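Local coordinates for serine protease MT3772 (Mycobacterium tuberculosis, PDB 3K6Y), which cleaves peptide bonds as a chymotrypsin-like serine protease and is probably required by the bacterium to resist acid and oxidative stress, at residues A25-A30 / T173-V178; K46-A51 / Q55-G60; T95-D100 / V105-V110; V167-Y172 / A214-G219. All blocks are in the same frame, centred on the assembly; numbering follows the deposited sequence.

Overall arrangement
The four contacts sample both six-stranded barrels of a chymotrypsin-like fold. Contacts 2 and 3 are antiparallel hairpins of the first barrel, held by ladders of backbone hydrogen bonds; they meet where Ile47 packs on Leu108. Contact 3 is largely buried and packed mainly with aliphatic side chains, whereas contact 2 is only partly buried and carries a salt-bridge network on one face. Contacts 1 and 4 are small surface contacts at different points of strand 167-175 in the second barrel, and each depends on one long charged side chain, Arg175 or Glu216. Contact 4 also adjoins contact 3, with Val217 against Val105 between the barrels.

Contact 1 (A25-A30 / T173-V178); sequences ASPDPA and TIRADV
Ser26 places its hydroxyl over a face of the Arg175 guanidinium, yet no hydrogen bond passes between the two segments. Ser26 OG stands 3.0 Å above the plane of that group, offset toward its rim, and its approach of 3.1 Å to NH2 of Arg175 is too poorly angled to count as a bond. The contact thus illustrates how an arginine can serve as a flat packing surface while its N-H groups are engaged in other directions. Those directions are well defined: NH1 of Arg175 bonds to the carbonyl oxygen of Val24, and NE forms a salt bridge with Glu207. Arg175 reaches this position by holding CG trans to the backbone nitrogen (chi1 -177°) and staying straight as far as NE, which carries the guanidinium alongside the backbone of Ala25 and Ser26. On the way Arg175 CD passes Ala25 O at 3.6 Å. Pro27 closes the other end of the contact. Its ring runs at about a right angle to the arginine chain, with Pro27 CG 3.4 Å from Arg175 O and Pro27 CD 4.0 Å from Arg175 NE. The backbone of residues 25-30 gains a further hold from Arg148, which takes the carbonyls of both Ala25 and Ser26. Just beyond, OD1 of Asp28 accepts the amide N of Ala30 at 3.0 Å, an Asx turn at the point where the loop enters a short 3-10 segment. Together these contacts set the loop before helix 35-40 against the end of strand 167-175, on the outer surface of the second beta-barrel of the chymotrypsin-like fold.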
loop_
_atom_site.group_PDB
_atom_site.type_symbol
_atom_site.label_atom_id
_atom_site.label_comp_id
_atom_site.label_asym_id
_atom_site.label_seq_id
_atom_site.Cartn_x
_atom_site.Cartn_y
_atom_site.Cartn_z
ATOM N N ALA A 25 4.046 39.354 -1.103
ATOM C CA ALA A 25 5.275 39.824 -1.738
ATOM C C ALA A 25 6.229 38.692 -2.125
ATOM O O ALA A 25 6.191 37.610 -1.530
ATOM C CB ALA A 25 5.975 40.821 -0.837
ATOM N N SER A 26 7.097 38.934 -3.104
ATOM C CA SER A 26 8.105 37.961 -3.489
ATOM C C SER A 26 8.940 37.580 -2.272
ATOM O O SER A 26 9.193 38.424 -1.395
ATOM C CB SER A 26 9.028 38.511 -4.575
ATOM O OG SER A 26 8.336 38.683 -5.791
ATOM N N PRO A 27 9.356 36.304 -2.192
ATOM C CA PRO A 27 10.205 35.883 -1.080
ATOM C C PRO A 27 11.523 36.637 -1.074
ATOM O O PRO A 27 12.041 37.014 -2.132
ATOM C CB PRO A 27 10.456 34.397 -1.362
ATOM C CG PRO A 27 9.378 34.001 -2.308
ATOM C CD PRO A 27 9.047 35.198 -3.118
ATOM N N ASP A 28 12.066 36.852 0.117
ATOM C CA ASP A 28 13.319 37.573 0.254
ATOM C C ASP A 28 14.476 36.677 -0.229
ATOM O O ASP A 28 14.756 35.651 0.404
ATOM C CB ASP A 28 13.479 37.959 1.730
ATOM C CG ASP A 28 14.769 38.708 2.015
ATOM O OD1 ASP A 28 15.587 38.875 1.096
ATOM O OD2 ASP A 28 14.961 39.103 3.183
ATOM N N PRO A 29 15.144 37.033 -1.352
ATOM C CA PRO A 29 16.195 36.148 -1.884
ATOM C C PRO A 29 17.369 35.944 -0.924
ATOM O O PRO A 29 18.129 34.973 -1.054
ATOM C CB PRO A 29 16.683 36.881 -3.139
ATOM C CG PRO A 29 16.269 38.269 -2.946
ATOM C CD PRO A 29 14.986 38.241 -2.194
ATOM N N ALA A 30 17.524 36.868 0.018
ATOM C CA ALA A 30 18.629 36.809 0.973
ATOM C C ALA A 30 18.483 35.654 1.950
ATOM O O ALA A 30 19.447 35.295 2.624
ATOM C CB ALA A 30 18.771 38.148 1.728
ATOM N N THR A 173 -0.396 27.302 2.071
ATOM C CA THR A 173 0.079 27.712 0.764
ATOM C C THR A 173 1.208 28.703 0.954
ATOM O O THR A 173 1.145 29.543 1.858
ATOM C CB THR A 173 -1.034 28.329 -0.077
ATOM O OG1 THR A 173 -1.650 29.382 0.669
ATOM C CG2 THR A 173 -2.076 27.267 -0.406
ATOM N N ILE A 174 2.240 28.598 0.123
ATOM C CA ILE A 174 3.405 29.464 0.223
ATOM C C ILE A 174 3.682 30.035 -1.160
ATOM O O ILE A 174 3.295 29.444 -2.185
ATOM C CB ILE A 174 4.653 28.722 0.793
ATOM C CG1 ILE A 174 5.105 27.595 -0.145
ATOM C CG2 ILE A 174 4.375 28.235 2.210
ATOM C CD1 ILE A 174 6.379 26.915 0.318
ATOM N N ARG A 175 4.322 31.200 -1.173
ATOM C CA ARG A 175 4.897 31.705 -2.388
ATOM C C ARG A 175 6.343 31.221 -2.428
ATOM O O ARG A 175 7.142 31.580 -1.554
ATOM C CB ARG A 175 4.823 33.236 -2.441
ATOM C CG ARG A 175 5.369 33.748 -3.739
ATOM C CD ARG A 175 5.114 35.211 -3.960
ATOM N NE ARG A 175 5.711 35.582 -5.236
ATOM C CZ ARG A 175 5.546 36.755 -5.842
ATOM N NH1 ARG A 175 4.816 37.704 -5.279
ATOM N NH2 ARG A 175 6.133 36.952 -7.009
ATOM N N ALA A 176 6.660 30.374 -3.405
ATOM C CA ALA A 176 7.995 29.791 -3.558
ATOM C C ALA A 176 8.071 29.029 -4.865
ATOM O O ALA A 176 7.047 28.649 -5.420
ATOM C CB ALA A 176 8.277 28.804 -2.416
ATOM N N ASP A 177 9.290 28.769 -5.323
ATOM C CA ASP A 177 9.520 27.875 -6.448
ATOM C C ASP A 177 9.943 26.514 -5.911
ATOM O O ASP A 177 11.140 26.248 -5.772
ATOM C CB ASP A 177 10.602 28.440 -7.374
ATOM C CG ASP A 177 10.849 27.557 -8.594
ATOM N N VAL A 178 8.954 25.673 -5.608
ATOM C CA VAL A 178 9.226 24.325 -5.088
ATOM C C VAL A 178 9.640 23.438 -6.261
ATOM O O VAL A 178 9.039 23.495 -7.351
ATOM C CB VAL A 178 7.991 23.748 -4.352
ATOM C CG1 VAL A 178 8.255 22.303 -3.861
ATOM C CG2 VAL A 178 7.603 24.640 -3.180
#

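Contact 2 (K46-A51 / Q55-G60); sequences KIRSLA and QKVLEG
Arg48 and Glu59 come together through different first torsions: CG of Arg48 is trans to its own amide nitrogen (chi1 -175°) with the chain extended to NE, while chi1 of -72° sets CG of Glu59 beside its backbone N and opposite the carbonyl carbon. The two side chains then run side by side, and NH1 of Arg48 meets OE2 of Glu59 at 2.8 Å. Lys46 NZ reaches that same Glu59 OE2 at 3.1 Å from the opposite face of the carboxylate, so one atom is gripped by two salt bridges. A water bridges the lysine and the glutamate, accepting from Lys46 NZ and donating to Glu59 OE2 at 2.7 Å. Over a face of the Arg48 guanidinium sits Val57, with CG1 centred 3.7 Å above it. Lys46 has further partners in Gly139 O and the ring of Tyr86.

Beneath this network lies an antiparallel hairpin of the first barrel, in which Ser49 and Leu58 form a hydrogen-bonded pair (Ser49 N to Leu58 O 2.8 Å). Leu50 CD2 touches Val57 CG2 at 4.0 Å on the face that carries Arg48 and Glu59. The reverse face bears Ile47, Ser49 and Leu58, and there Gly60 passes near Ser183 of the predicted catalytic triad. At the turn end, Gln55 and Lys56 both face Ala51 in a G1 beta bulge, and Lys56 N bonds to Ala51 O at 3.2 Å. Gln55 NE2 extends from the bulge to Glu165 of the second subunit.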
loop_
_atom_site.group_PDB
_atom_site.type_symbol
_atom_site.label_atom_id
_atom_site.label_comp_id
_atom_site.label_asym_id
_atom_site.label_seq_id
_atom_site.Cartn_x
_atom_site.Cartn_y
_atom_site.Cartn_z
ATOM N N LYS A 46 18.736 13.544 2.571
ATOM C CA LYS A 46 18.271 13.134 1.252
ATOM C C LYS A 46 17.762 11.702 1.362
ATOM O O LYS A 46 18.351 10.887 2.066
ATOM C CB LYS A 46 19.431 13.240 0.261
ATOM C CG LYS A 46 19.016 12.880 -1.169
ATOM C CD LYS A 46 20.173 12.763 -2.152
ATOM C CE LYS A 46 19.753 11.828 -3.265
ATOM N NZ LYS A 46 20.871 11.493 -4.191
ATOM N N ILE A 47 16.652 11.423 0.680
ATOM C CA ILE A 47 16.093 10.070 0.676
ATOM C C ILE A 47 16.140 9.532 -0.748
ATOM O O ILE A 47 15.753 10.201 -1.678
ATOM C CB ILE A 47 14.666 10.073 1.218
ATOM C CG1 ILE A 47 14.725 10.741 2.615
ATOM C CG2 ILE A 47 14.133 8.643 1.312
ATOM C CD1 ILE A 47 13.516 10.739 3.453
ATOM N N ARG A 48 16.659 8.332 -0.891
ATOM C CA ARG A 48 16.657 7.650 -2.188
ATOM C C ARG A 48 15.989 6.301 -2.008
ATOM O O ARG A 48 16.412 5.490 -1.181
ATOM C CB ARG A 48 18.089 7.444 -2.681
ATOM C CG ARG A 48 18.200 6.853 -4.054
ATOM C CD ARG A 48 19.659 6.950 -4.506
ATOM N NE ARG A 48 19.909 6.088 -5.659
ATOM C CZ ARG A 48 20.196 6.525 -6.876
ATOM N NH1 ARG A 48 20.302 7.831 -7.113
ATOM N NH2 ARG A 48 20.393 5.648 -7.850
ATOM N N SER A 49 14.962 6.051 -2.809
ATOM C CA SER A 49 14.150 4.833 -2.677
ATOM C C SER A 49 14.150 4.083 -3.994
ATOM O O SER A 49 13.759 4.628 -5.037
ATOM C CB SER A 49 12.731 5.182 -2.259
ATOM O OG SER A 49 12.749 5.964 -1.049
ATOM N N LEU A 50 14.599 2.839 -3.967
ATOM C CA LEU A 50 14.577 1.983 -5.160
ATOM C C LEU A 50 13.174 1.441 -5.275
ATOM O O LEU A 50 12.644 0.856 -4.321
ATOM C CB LEU A 50 15.570 0.830 -5.020
ATOM C CG LEU A 50 17.000 1.254 -4.684
ATOM C CD1 LEU A 50 17.883 0.030 -4.617
ATOM C CD2 LEU A 50 17.537 2.275 -5.691
ATOM N N ALA A 51 12.566 1.622 -6.443
ATOM C CA ALA A 51 11.187 1.210 -6.647
ATOM C C ALA A 51 11.060 0.429 -7.959
ATOM O O ALA A 51 10.410 0.885 -8.911
ATOM C CB ALA A 51 10.249 2.410 -6.617
ATOM N N GLN A 55 9.282 0.870 -11.708
ATOM C CA GLN A 55 10.329 1.136 -12.721
ATOM C C GLN A 55 10.955 2.516 -12.527
ATOM O O GLN A 55 11.186 3.257 -13.479
ATOM C CB GLN A 55 9.784 0.941 -14.146
ATOM C CG GLN A 55 9.243 -0.467 -14.372
ATOM C CD GLN A 55 8.579 -0.693 -15.704
ATOM O OE1 GLN A 55 8.149 0.244 -16.365
ATOM N NE2 GLN A 55 8.447 -1.958 -16.065
ATOM N N LYS A 56 11.241 2.855 -11.270
ATOM C CA LYS A 56 11.754 4.180 -10.907
ATOM C C LYS A 56 12.715 4.077 -9.731
ATOM O O LYS A 56 12.645 3.141 -8.931
ATOM C CB LYS A 56 10.623 5.109 -10.412
ATOM C CG LYS A 56 9.631 5.658 -11.402
ATOM C CD LYS A 56 8.547 6.423 -10.593
ATOM C CE LYS A 56 7.518 7.056 -11.517
ATOM N NZ LYS A 56 6.592 7.967 -10.780
ATOM N N VAL A 57 13.594 5.061 -9.639
ATOM C CA VAL A 57 14.255 5.434 -8.394
ATOM C C VAL A 57 13.630 6.759 -7.974
ATOM O O VAL A 57 13.579 7.700 -8.762
ATOM C CB VAL A 57 15.775 5.602 -8.588
ATOM C CG1 VAL A 57 16.442 6.121 -7.302
ATOM C CG2 VAL A 57 16.403 4.275 -9.000
ATOM N N LEU A 58 13.132 6.819 -6.732
ATOM C CA LEU A 58 12.506 8.017 -6.170
ATOM C C LEU A 58 13.514 8.746 -5.311
ATOM O O LEU A 58 14.223 8.118 -4.536
ATOM C CB LEU A 58 11.340 7.613 -5.265
ATOM C CG LEU A 58 10.064 7.217 -5.991
ATOM C CD1 LEU A 58 9.118 6.503 -5.020
ATOM C CD2 LEU A 58 9.413 8.473 -6.528
ATOM N N GLU A 59 13.558 10.063 -5.436
ATOM C CA GLU A 59 14.414 10.864 -4.565
ATOM C C GLU A 59 13.625 11.998 -3.961
ATOM O O GLU A 59 12.835 12.642 -4.647
ATOM C CB GLU A 59 15.656 11.357 -5.319
ATOM C CG GLU A 59 16.627 10.209 -5.591
ATOM C CD GLU A 59 17.838 10.561 -6.447
ATOM O OE1 GLU A 59 17.695 11.302 -7.440
ATOM O OE2 GLU A 59 18.932 10.027 -6.156
ATOM N N GLY A 60 13.821 12.228 -2.667
ATOM C CA GLY A 60 13.206 13.359 -2.026
ATOM C C GLY A 60 14.022 13.768 -0.832
ATOM O O GLY A 60 15.217 13.527 -0.779
HETATM O O HOH W 1 20.903 11.748 -6.630
HETATM O O HOH W 2 12.989 8.319 -1.825
#

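Contact 3 (T95-D100 / V105-V110); sequences TVVSYD and VAILAV
A classic beta bulge interrupts the antiparallel hairpin of residues 95-100 and 105-110: Val97 and Ser98 both face Ile107. Ile107 O accepts Val97 N at 3.0 Å and, weakly, Ser98 N at 3.3 Å, while regular pairing continues on either side. The return bond, Ile107 N to Ser98 O at 2.9 Å, comes from above the carbonyl plane. At the bulge, CG2 of Val97 lies between its backbone N and carbonyl carbon, 3.5 Å from Ile107 O. This rotation leaves Val97 CG1 to pack on Ala109 CB at 3.8 Å. Val96 CG2 meets Leu108 CD2, also at 3.8 Å, on the face that also carries Tyr99 and Ala106. A water joins the strands beside the bulge, accepting from Ser98 OG at 2.7 Å and donating to Val105 O at 2.9 Å. At the turn, Asp100 and Val105 exchange backbone hydrogen bonds, and OD1 of Asp100 takes the amides of Ser102 and Val103. Those bonds are likely to order the short loop carrying Asp104, the predicted triad aspartate; in chymotrypsin-like proteases this residue comes from the N-terminal barrel.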
loop_
_atom_site.group_PDB
_atom_site.type_symbol
_atom_site.label_atom_id
_atom_site.label_comp_id
_atom_site.label_asym_id
_atom_site.label_seq_id
_atom_site.Cartn_x
_atom_site.Cartn_y
_atom_site.Cartn_z
ATOM N N THR A 95 14.346 1.886 7.637
ATOM C CA THR A 95 13.158 1.031 7.645
ATOM C C THR A 95 11.940 1.947 7.684
ATOM O O THR A 95 11.903 2.882 8.479
ATOM C CB THR A 95 13.160 0.101 8.919
ATOM O OG1 THR A 95 14.332 -0.723 8.858
ATOM C CG2 THR A 95 11.943 -0.798 8.928
ATOM N N VAL A 96 10.931 1.659 6.869
ATOM C CA VAL A 96 9.692 2.432 6.922
ATOM C C VAL A 96 8.840 1.842 8.066
ATOM O O VAL A 96 8.348 0.718 7.960
ATOM C CB VAL A 96 8.921 2.344 5.590
ATOM C CG1 VAL A 96 7.674 3.181 5.674
ATOM C CG2 VAL A 96 9.801 2.802 4.416
ATOM N N VAL A 97 8.678 2.586 9.159
ATOM C CA VAL A 97 7.951 2.074 10.315
ATOM C C VAL A 97 6.575 2.677 10.492
ATOM O O VAL A 97 5.766 2.157 11.265
ATOM C CB VAL A 97 8.775 2.195 11.637
ATOM C CG1 VAL A 97 10.057 1.395 11.515
ATOM C CG2 VAL A 97 9.063 3.649 12.000
ATOM N N SER A 98 6.291 3.756 9.763
ATOM C CA SER A 98 4.943 4.320 9.710
ATOM C C SER A 98 4.766 4.872 8.308
ATOM O O SER A 98 5.681 5.462 7.743
ATOM C CB SER A 98 4.762 5.407 10.771
ATOM O OG SER A 98 3.486 6.000 10.703
ATOM N N TYR A 99 3.583 4.663 7.754
ATOM C CA TYR A 99 3.303 5.022 6.377
ATOM C C TYR A 99 1.821 5.344 6.298
ATOM O O TYR A 99 0.977 4.474 6.551
ATOM C CB TYR A 99 3.692 3.870 5.439
ATOM C CG TYR A 99 3.438 4.156 3.976
ATOM C CD1 TYR A 99 4.397 4.776 3.176
ATOM C CD2 TYR A 99 2.235 3.785 3.388
ATOM C CE1 TYR A 99 4.150 5.023 1.835
ATOM C CE2 TYR A 99 1.983 4.040 2.053
ATOM C CZ TYR A 99 2.938 4.663 1.293
ATOM O OH TYR A 99 2.679 4.912 -0.028
ATOM N N ASP A 100 1.493 6.582 5.933
ATOM C CA ASP A 100 0.105 7.043 5.898
ATOM C C ASP A 100 -0.111 7.788 4.576
ATOM O O ASP A 100 0.312 8.925 4.403
ATOM C CB ASP A 100 -0.194 7.955 7.088
ATOM C CG ASP A 100 -1.647 8.372 7.162
ATOM O OD1 ASP A 100 -2.295 8.484 6.100
ATOM O OD2 ASP A 100 -2.128 8.623 8.295
ATOM N N VAL A 105 2.462 10.993 4.895
ATOM C CA VAL A 105 3.646 11.074 5.755
ATOM C C VAL A 105 4.176 9.677 5.990
ATOM O O VAL A 105 3.390 8.740 6.148
ATOM C CB VAL A 105 3.314 11.715 7.120
ATOM C CG1 VAL A 105 4.512 11.637 8.092
ATOM C CG2 VAL A 105 2.902 13.152 6.934
ATOM N N ALA A 106 5.500 9.550 5.995
ATOM C CA ALA A 106 6.160 8.323 6.420
ATOM C C ALA A 106 7.174 8.670 7.489
ATOM O O ALA A 106 7.772 9.761 7.471
ATOM C CB ALA A 106 6.849 7.609 5.233
ATOM N N ILE A 107 7.380 7.736 8.417
ATOM C CA ILE A 107 8.463 7.866 9.390
ATOM C C ILE A 107 9.409 6.704 9.168
ATOM O O ILE A 107 8.974 5.541 9.029
ATOM C CB ILE A 107 7.942 7.879 10.855
ATOM C CG1 ILE A 107 7.046 9.111 11.068
ATOM C CG2 ILE A 107 9.122 7.878 11.850
ATOM C CD1 ILE A 107 6.361 9.188 12.448
ATOM N N LEU A 108 10.696 7.054 9.113
ATOM C CA LEU A 108 11.758 6.086 8.912
ATOM C C LEU A 108 12.539 5.896 10.180
ATOM O O LEU A 108 12.905 6.872 10.849
ATOM C CB LEU A 108 12.724 6.597 7.828
ATOM C CG LEU A 108 12.076 7.049 6.528
ATOM C CD1 LEU A 108 13.133 7.551 5.579
ATOM C CD2 LEU A 108 11.276 5.960 5.844
ATOM N N ALA A 109 12.829 4.627 10.483
ATOM C CA ALA A 109 13.793 4.286 11.534
ATOM C C ALA A 109 15.170 4.193 10.900
ATOM O O ALA A 109 15.365 3.462 9.913
ATOM C CB ALA A 109 13.421 2.962 12.206
ATOM N N VAL A 110 16.126 4.946 11.436
ATOM C CA VAL A 110 17.453 5.084 10.813
ATOM C C VAL A 110 18.503 4.948 11.907
ATOM O O VAL A 110 18.925 5.931 12.519
ATOM C CB VAL A 110 17.607 6.445 10.109
ATOM C CG1 VAL A 110 18.875 6.459 9.248
ATOM C CG2 VAL A 110 16.367 6.759 9.235
HETATM O O HOH W 3 16.044 0.479 10.336
HETATM O O HOH W 4 3.469 8.146 9.016
#

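Contact 4 (V167-Y172 / A214-G219); sequences VTRDVY and AGEVAG
The direct hydrogen bond of this contact runs from the backbone N of Asp170 to OE2 of Glu216, 2.9 Å long and nearly straight at 163°. The donor stands above the carboxylate plane, not within it. A bend at chi2 (61°) turns the end of the glutamate so that its carboxylate lies against the strand, and a helix side chain thereby takes up a backbone N-H of residues 167-172.

Water-mediated bonds extend this grip. One water donates to Glu216 OE1 at 2.6 Å and to Thr168 O at 3.0 Å, and a second donates to both acids, reaching Asp170 OD2 at 2.6 Å and Glu216 OE2 at 3.1 Å.

Charge effects pull in different senses. OD2 of Asp170 and OE2 of Glu216 lie 4.3 Å apart, a like-charge proximity that the shared water, together with the salt bridge from Arg154 to Asp170 OD1, probably eases. The opposite charge of Arg169 forms no salt bridge with Glu216: its chain bends at chi3 and its guanidinium turns off to bind Val103 O.

Van der Waals contact fills in the remainder. CG of Arg169 rests 3.6 Å from Glu216 OE1, and CB of Glu216 lies against the carbonyl oxygen of Asp170.

The helix is set at its start by the bond of Glu216 N to Thr213 OG1, directly after strand 208-213. Here a short helix following the last strand of the second barrel leans on neighbouring strand 167-175, whose Arg169 touches Asp104 of the predicted triad, at the junction of the two barrels of a chymotrypsin-like protease.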
loop_
_atom_site.group_PDB
_atom_site.type_symbol
_atom_site.label_atom_id
_atom_site.label_comp_id
_atom_site.label_asym_id
_atom_site.label_seq_id
_atom_site.Cartn_x
_atom_site.Cartn_y
_atom_site.Cartn_z
ATOM N N VAL A 167 -9.423 13.248 0.895
ATOM C CA VAL A 167 -8.900 13.599 2.207
ATOM C C VAL A 167 -8.971 15.101 2.404
ATOM O O VAL A 167 -8.951 15.833 1.430
ATOM C CB VAL A 167 -7.444 13.116 2.391
ATOM C CG1 VAL A 167 -7.385 11.607 2.363
ATOM C CG2 VAL A 167 -6.510 13.709 1.325
ATOM N N THR A 168 -9.051 15.530 3.660
ATOM C CA THR A 168 -9.024 16.947 4.003
ATOM C C THR A 168 -7.893 17.145 4.995
ATOM O O THR A 168 -7.841 16.455 6.016
ATOM C CB THR A 168 -10.369 17.429 4.601
ATOM O OG1 THR A 168 -11.417 17.194 3.652
ATOM C CG2 THR A 168 -10.323 18.927 4.916
ATOM N N ARG A 169 -7.009 18.090 4.684
ATOM C CA ARG A 169 -5.787 18.292 5.476
ATOM C C ARG A 169 -5.539 19.769 5.695
ATOM O O ARG A 169 -5.869 20.607 4.842
ATOM C CB ARG A 169 -4.597 17.727 4.716
ATOM C CG ARG A 169 -4.714 16.247 4.480
ATOM C CD ARG A 169 -3.560 15.699 3.693
ATOM N NE ARG A 169 -3.600 16.121 2.300
ATOM C CZ ARG A 169 -2.670 15.817 1.402
ATOM N NH1 ARG A 169 -1.598 15.124 1.770
ATOM N NH2 ARG A 169 -2.791 16.223 0.146
ATOM N N ASP A 170 -4.938 20.095 6.833
ATOM C CA ASP A 170 -4.455 21.460 7.068
ATOM C C ASP A 170 -3.116 21.652 6.363
ATOM O O ASP A 170 -2.163 20.900 6.596
ATOM C CB ASP A 170 -4.274 21.730 8.568
ATOM C CG ASP A 170 -5.583 21.763 9.335
ATOM O OD1 ASP A 170 -6.621 22.131 8.762
ATOM O OD2 ASP A 170 -5.563 21.440 10.537
ATOM N N VAL A 171 -3.050 22.674 5.521
ATOM C CA VAL A 171 -1.883 22.998 4.733
ATOM C C VAL A 171 -1.569 24.474 4.813
ATOM O O VAL A 171 -2.468 25.283 5.102
ATOM C CB VAL A 171 -2.016 22.530 3.258
ATOM C CG1 VAL A 171 -2.375 21.042 3.207
ATOM C CG2 VAL A 171 -3.002 23.375 2.495
ATOM N N TYR A 172 -0.314 24.826 4.563
ATOM C CA TYR A 172 -0.001 26.183 4.161
ATOM C C TYR A 172 0.136 26.232 2.659
ATOM O O TYR A 172 0.737 25.339 2.040
ATOM C CB TYR A 172 1.327 26.664 4.738
ATOM C CG TYR A 172 1.392 26.775 6.234
ATOM C CD1 TYR A 172 0.704 27.788 6.915
ATOM C CD2 TYR A 172 2.193 25.910 6.973
ATOM C CE1 TYR A 172 0.791 27.908 8.294
ATOM C CE2 TYR A 172 2.276 26.018 8.361
ATOM C CZ TYR A 172 1.581 27.021 9.009
ATOM O OH TYR A 172 1.661 27.148 10.369
ATOM N N ALA A 214 2.464 21.571 10.719
ATOM C CA ALA A 214 2.935 20.803 11.860
ATOM C C ALA A 214 1.779 20.081 12.568
ATOM O O ALA A 214 1.885 18.914 12.929
ATOM C CB ALA A 214 3.702 21.704 12.842
ATOM N N GLY A 215 0.663 20.794 12.752
ATOM C CA GLY A 215 -0.525 20.201 13.365
ATOM C C GLY A 215 -1.074 19.024 12.573
ATOM O O GLY A 215 -1.521 18.034 13.156
ATOM N N GLU A 216 -1.034 19.124 11.240
ATOM C CA GLU A 216 -1.549 18.067 10.391
ATOM C C GLU A 216 -0.730 16.771 10.530
ATOM O O GLU A 216 -1.283 15.671 10.449
ATOM C CB GLU A 216 -1.537 18.539 8.929
ATOM C CG GLU A 216 -1.983 17.507 7.903
ATOM C CD GLU A 216 -3.406 17.034 8.110
ATOM O OE1 GLU A 216 -3.668 15.840 7.859
ATOM O OE2 GLU A 216 -4.280 17.858 8.478
ATOM N N VAL A 217 0.586 16.907 10.700
ATOM C CA VAL A 217 1.452 15.717 10.751
ATOM C C VAL A 217 1.663 15.203 12.177
ATOM O O VAL A 217 2.179 14.102 12.367
ATOM C CB VAL A 217 2.811 15.920 10.025
ATOM C CG1 VAL A 217 2.604 16.410 8.612
ATOM C CG2 VAL A 217 3.745 16.852 10.788
ATOM N N ALA A 218 1.198 15.965 13.175
ATOM C CA ALA A 218 1.464 15.634 14.574
ATOM C C ALA A 218 0.956 14.254 14.968
ATOM O O ALA A 218 1.606 13.530 15.734
ATOM C CB ALA A 218 0.860 16.696 15.494
ATOM N N GLY A 219 -0.197 13.870 14.441
ATOM C CA GLY A 219 -0.798 12.585 14.757
ATOM C C GLY A 219 0.094 11.420 14.371
ATOM O O GLY A 219 0.051 10.360 15.007
HETATM O O HOH W 5 -6.018 14.755 7.633
HETATM O O HOH W 6 -4.651 19.131 11.331
#